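Local coordinates for protein glutamine synthetase (Helicobacter pylori, PDB 5ZLI) that belongs to the type I-beta glutamine synthetases and assembles from twelve copies of a chain that joins a beta-grasp domain to a catalytic domain, at residues F16-E21 and V82-D87; A138-F143 and D243-L248. All coordinates share one frame; numbering follows the deposited sequence.

Contact 1: F16-E21 and V82-D87; sequences FEFCKE and VRYFID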
# COMPACT_ATOMS: atom_id res chain seq x y z
N PHE B 16 -10.16 -20.56 57.32
CA PHE B 16 -8.87 -21.18 57.03
C PHE B 16 -9.00 -22.58 56.45
O PHE B 16 -8.16 -23.01 55.65
CB PHE B 16 -8.02 -21.27 58.29
CG PHE B 16 -6.99 -20.24 58.38
CD1 PHE B 16 -7.31 -18.97 58.80
CD2 PHE B 16 -5.70 -20.52 58.01
CE1 PHE B 16 -6.33 -17.99 58.88
CE2 PHE B 16 -4.72 -19.57 58.08
CZ PHE B 16 -5.04 -18.29 58.51
N GLU B 17 -10.01 -23.32 56.89
CA GLU B 17 -10.19 -24.67 56.38
C GLU B 17 -10.77 -24.66 54.97
O GLU B 17 -10.41 -25.48 54.13
CB GLU B 17 -11.08 -25.47 57.34
CG GLU B 17 -11.57 -26.82 56.80
CD GLU B 17 -12.92 -26.74 56.09
OE1 GLU B 17 -13.41 -27.80 55.64
OE2 GLU B 17 -13.50 -25.64 55.97
N PHE B 18 -11.69 -23.72 54.72
CA PHE B 18 -12.18 -23.48 53.36
C PHE B 18 -11.03 -23.30 52.39
O PHE B 18 -11.06 -23.81 51.26
CB PHE B 18 -13.10 -22.25 53.42
CG PHE B 18 -13.62 -21.75 52.09
CD1 PHE B 18 -14.73 -22.32 51.50
CD2 PHE B 18 -13.06 -20.64 51.50
CE1 PHE B 18 -15.23 -21.82 50.30
CE2 PHE B 18 -13.55 -20.14 50.30
CZ PHE B 18 -14.64 -20.74 49.71
N CYS B 19 -9.97 -22.60 52.81
CA CYS B 19 -8.80 -22.39 51.97
C CYS B 19 -7.97 -23.67 51.76
O CYS B 19 -7.55 -23.96 50.64
CB CYS B 19 -7.95 -21.26 52.55
SG CYS B 19 -8.74 -19.62 52.47
N LYS B 20 -7.68 -24.41 52.84
CA LYS B 20 -6.80 -25.58 52.67
C LYS B 20 -7.40 -26.60 51.70
O LYS B 20 -6.67 -27.17 50.87
CB LYS B 20 -6.49 -26.23 54.03
CG LYS B 20 -5.72 -25.37 55.05
CD LYS B 20 -5.44 -26.18 56.34
CE LYS B 20 -4.39 -25.54 57.26
NZ LYS B 20 -4.82 -24.24 57.85
N GLU B 21 -8.72 -26.85 51.76
CA GLU B 21 -9.37 -27.87 50.94
C GLU B 21 -9.85 -27.37 49.59
O GLU B 21 -10.44 -28.13 48.83
CB GLU B 21 -10.57 -28.51 51.66
CG GLU B 21 -10.20 -29.21 52.94
CD GLU B 21 -11.37 -29.33 53.90
OE1 GLU B 21 -12.54 -29.31 53.44
OE2 GLU B 21 -11.11 -29.35 55.12
N VAL B 82 -17.71 -12.89 55.46
CA VAL B 82 -19.01 -13.26 54.92
C VAL B 82 -18.97 -13.03 53.42
O VAL B 82 -18.32 -12.11 52.93
CB VAL B 82 -20.19 -12.48 55.55
CG1 VAL B 82 -20.33 -12.84 57.03
CG2 VAL B 82 -20.00 -10.98 55.35
N ARG B 83 -19.69 -13.89 52.70
CA ARG B 83 -19.85 -13.82 51.25
C ARG B 83 -18.52 -13.84 50.51
O ARG B 83 -18.44 -13.38 49.36
CB ARG B 83 -20.68 -12.60 50.85
CG ARG B 83 -22.12 -12.74 51.33
CD ARG B 83 -22.95 -11.55 50.96
NE ARG B 83 -22.49 -10.38 51.69
CZ ARG B 83 -22.75 -10.15 52.97
NH1 ARG B 83 -23.46 -11.02 53.69
NH2 ARG B 83 -22.28 -9.04 53.52
N TYR B 84 -17.47 -14.35 51.14
CA TYR B 84 -16.23 -14.57 50.41
C TYR B 84 -16.47 -15.60 49.30
O TYR B 84 -17.52 -16.24 49.23
CB TYR B 84 -15.08 -14.99 51.35
CG TYR B 84 -15.32 -16.17 52.26
CD1 TYR B 84 -15.29 -17.46 51.78
CD2 TYR B 84 -15.49 -15.99 53.63
CE1 TYR B 84 -15.47 -18.55 52.61
CE2 TYR B 84 -15.68 -17.08 54.49
CZ TYR B 84 -15.66 -18.36 53.97
OH TYR B 84 -15.83 -19.47 54.75
N PHE B 85 -15.54 -15.66 48.36
CA PHE B 85 -15.75 -16.57 47.25
C PHE B 85 -14.44 -16.80 46.54
O PHE B 85 -13.57 -15.92 46.53
CB PHE B 85 -16.77 -16.01 46.29
CG PHE B 85 -16.38 -14.70 45.69
CD1 PHE B 85 -16.48 -13.52 46.43
CD2 PHE B 85 -15.96 -14.63 44.37
CE1 PHE B 85 -16.13 -12.27 45.86
CE2 PHE B 85 -15.63 -13.41 43.79
CZ PHE B 85 -15.71 -12.22 44.54
N ILE B 86 -14.30 -17.97 45.94
CA ILE B 86 -13.13 -18.21 45.09
C ILE B 86 -13.29 -17.46 43.78
O ILE B 86 -14.28 -17.64 43.05
CB ILE B 86 -12.94 -19.71 44.85
CG1 ILE B 86 -12.49 -20.39 46.14
CG2 ILE B 86 -12.01 -19.93 43.70
CD1 ILE B 86 -12.22 -21.91 46.02
N ASP B 87 -12.29 -16.65 43.44
CA ASP B 87 -12.32 -15.92 42.17
C ASP B 87 -12.11 -16.89 41.01
O ASP B 87 -11.04 -17.51 40.92
CB ASP B 87 -11.26 -14.83 42.22
CG ASP B 87 -11.41 -13.81 41.11
OD1 ASP B 87 -12.28 -14.00 40.26
OD2 ASP B 87 -10.71 -12.77 41.16
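With CG swung opposite the backbone N (chi1 175°), F18 sends its ring out from helix 9-20 to strand 84-87, and Y84 holds CG between its backbone N and carbonyl carbon (chi1 53°), which brings its own ring out beside F18. The two side chains run past one another, each heading for the other's backbone. CE1 of Y84 lies above one face of the F18 ring, nearer the ring's margin than its middle, at 3.4 Å from F18 CD2. The ring centroids are 4.8 Å apart with the planes inclined at 56°. Further along Y84, OH passes F18 CB at 4.1 Å. This is the N-terminal helix packing on the sheet of the beta-grasp domain, where strand 84-87 pairs antiparallel with strand 94-103. From the same helix F15 meets the Y84 ring edge-to-face, and F18 also touches V95 of the neighbouring strand. I86 adds a lighter touch: its CB does not aim at the helix, yet CG1 reaches within 4.2 Å of F18 CZ. Between the two, F85 turns to the other side of the strand, where it packs on K247 of helix 238-258.

Contact 2: A138-F143 and D243-L248; sequences AENEFF and DNVQKL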
# COMPACT_ATOMS: atom_id res chain seq x y z
N ALA B 138 -31.31 -4.84 43.50
CA ALA B 138 -30.92 -3.96 42.40
C ALA B 138 -30.91 -4.71 41.07
O ALA B 138 -30.48 -5.87 40.98
CB ALA B 138 -29.54 -3.35 42.65
N GLU B 139 -31.41 -4.04 40.02
CA GLU B 139 -31.26 -4.50 38.65
C GLU B 139 -30.26 -3.55 37.99
O GLU B 139 -30.61 -2.41 37.68
CB GLU B 139 -32.59 -4.44 37.90
CG GLU B 139 -33.80 -5.01 38.63
CD GLU B 139 -35.12 -4.56 37.96
OE1 GLU B 139 -35.04 -3.81 36.97
OE2 GLU B 139 -36.22 -4.92 38.45
N ASN B 140 -29.03 -4.02 37.75
CA ASN B 140 -28.01 -3.17 37.12
C ASN B 140 -27.93 -3.50 35.64
O ASN B 140 -27.20 -4.40 35.22
CB ASN B 140 -26.63 -3.33 37.76
CG ASN B 140 -26.59 -2.86 39.18
OD1 ASN B 140 -26.31 -1.69 39.45
ND2 ASN B 140 -26.84 -3.78 40.12
N GLU B 141 -28.67 -2.74 34.84
CA GLU B 141 -28.51 -2.80 33.39
C GLU B 141 -27.10 -2.36 33.01
O GLU B 141 -26.52 -1.46 33.63
CB GLU B 141 -29.57 -1.93 32.69
CG GLU B 141 -31.02 -2.31 33.06
CD GLU B 141 -32.11 -1.43 32.43
OE1 GLU B 141 -31.85 -0.24 32.15
OE2 GLU B 141 -33.27 -1.90 32.30
N PHE B 142 -26.57 -3.00 31.97
CA PHE B 142 -25.20 -2.78 31.52
C PHE B 142 -25.13 -2.93 30.01
O PHE B 142 -26.12 -3.15 29.33
CB PHE B 142 -24.24 -3.76 32.16
CG PHE B 142 -24.56 -5.19 31.86
CD1 PHE B 142 -24.16 -5.76 30.67
CD2 PHE B 142 -25.23 -5.96 32.79
CE1 PHE B 142 -24.46 -7.09 30.41
CE2 PHE B 142 -25.49 -7.25 32.55
CZ PHE B 142 -25.11 -7.83 31.34
N PHE B 143 -23.92 -2.76 29.50
CA PHE B 143 -23.65 -2.80 28.08
C PHE B 143 -22.40 -3.63 27.86
O PHE B 143 -21.44 -3.55 28.63
CB PHE B 143 -23.41 -1.42 27.47
CG PHE B 143 -24.65 -0.64 27.21
CD1 PHE B 143 -25.30 -0.75 25.97
CD2 PHE B 143 -25.16 0.21 28.17
CE1 PHE B 143 -26.45 -0.03 25.71
CE2 PHE B 143 -26.31 0.94 27.92
CZ PHE B 143 -26.96 0.83 26.69
N ASP B 243 -23.08 -5.43 48.44
CA ASP B 243 -21.98 -6.35 48.21
C ASP B 243 -22.15 -7.12 46.92
O ASP B 243 -21.23 -7.22 46.11
CB ASP B 243 -21.84 -7.31 49.37
CG ASP B 243 -21.02 -6.75 50.47
OD1 ASP B 243 -20.70 -5.55 50.45
OD2 ASP B 243 -20.65 -7.54 51.34
N ASN B 244 -23.35 -7.65 46.68
CA ASN B 244 -23.52 -8.47 45.49
C ASN B 244 -23.43 -7.62 44.25
O ASN B 244 -23.01 -8.11 43.20
CB ASN B 244 -24.87 -9.19 45.51
CG ASN B 244 -24.95 -10.27 46.54
OD1 ASN B 244 -23.94 -10.86 46.92
ND2 ASN B 244 -26.15 -10.54 47.01
N VAL B 245 -23.75 -6.34 44.37
CA VAL B 245 -23.58 -5.43 43.25
C VAL B 245 -22.11 -5.33 42.88
O VAL B 245 -21.75 -5.44 41.70
CB VAL B 245 -24.20 -4.07 43.58
CG1 VAL B 245 -23.75 -2.98 42.60
CG2 VAL B 245 -25.74 -4.20 43.64
N GLN B 246 -21.22 -5.15 43.87
CA GLN B 246 -19.78 -5.15 43.57
C GLN B 246 -19.35 -6.43 42.86
O GLN B 246 -18.63 -6.38 41.86
CB GLN B 246 -18.92 -4.95 44.84
CG GLN B 246 -19.00 -3.59 45.53
CD GLN B 246 -18.74 -2.39 44.60
OE1 GLN B 246 -19.61 -2.01 43.82
NE2 GLN B 246 -17.52 -1.84 44.64
N LYS B 247 -19.77 -7.60 43.36
CA LYS B 247 -19.43 -8.87 42.71
C LYS B 247 -19.97 -8.92 41.27
O LYS B 247 -19.23 -9.23 40.34
CB LYS B 247 -19.99 -10.06 43.50
CG LYS B 247 -19.39 -10.34 44.86
CD LYS B 247 -19.80 -11.79 45.25
CE LYS B 247 -19.61 -12.10 46.73
NZ LYS B 247 -19.96 -13.49 47.08
N LEU B 248 -21.28 -8.68 41.10
CA LEU B 248 -21.92 -8.64 39.79
C LEU B 248 -21.18 -7.73 38.79
O LEU B 248 -20.92 -8.15 37.65
CB LEU B 248 -23.38 -8.19 39.95
CG LEU B 248 -24.44 -7.93 38.86
CD1 LEU B 248 -24.31 -6.61 38.11
CD2 LEU B 248 -24.42 -9.02 37.87
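N140 reaches from strand 133-145 to helix 238-258, and each part of its side chain has a different neighbour. CB sits 4.0 Å from CD1 of L248, a methyl against a methylene. Beyond it, chi1 of -65° puts CG opposite the carbonyl carbon and carries the amide toward V245, whose side chain it crosses at about a right angle. At the tip the two amide atoms part company. ND2 rests against the valine branches, 3.7 Å from V245 CG2 and 4.0 Å from V245 CG1, in van der Waals contact, while OD1 is satisfied by a hydrogen bond involving S373 OG. Such helix-on-sheet packing belongs to the core of the catalytic domain: the short strand and helix segments run in nearly the same direction, at 19°, with their axes 10.0 Å apart. Two residues earlier on the strand, A138 faces the helix too, and its CB meets V245 CG2 at 4.0 Å, so that one methyl touches both A138 and N140. P377 packs on V245 and F265 on L248, while M278 of the adjacent strand touches both A138 and N140.

Overall arrangement
From the N terminus, helix 9-20 comes first, and contact 1 closes a loop of 60 residues, rich in strand and without helix, when the chain returns along 84-87. Contact 2 opens only later, at strand 133-145, and closes 99 residues on in helix 238-258, so the two loops follow in series and neither nest nor cross. Their centres lie about 22 Å apart, contact 1 near the surface of the beta-grasp domain and contact 2 buried near the centre of the chain. Segments 82-87 and 243-248 nevertheless meet: R83 forms a salt bridge with D243, and K247 NZ probably hydrogen-bonds to R83 O, tying the corner that leads into strand 84-87 to helix 238-258 of the catalytic domain.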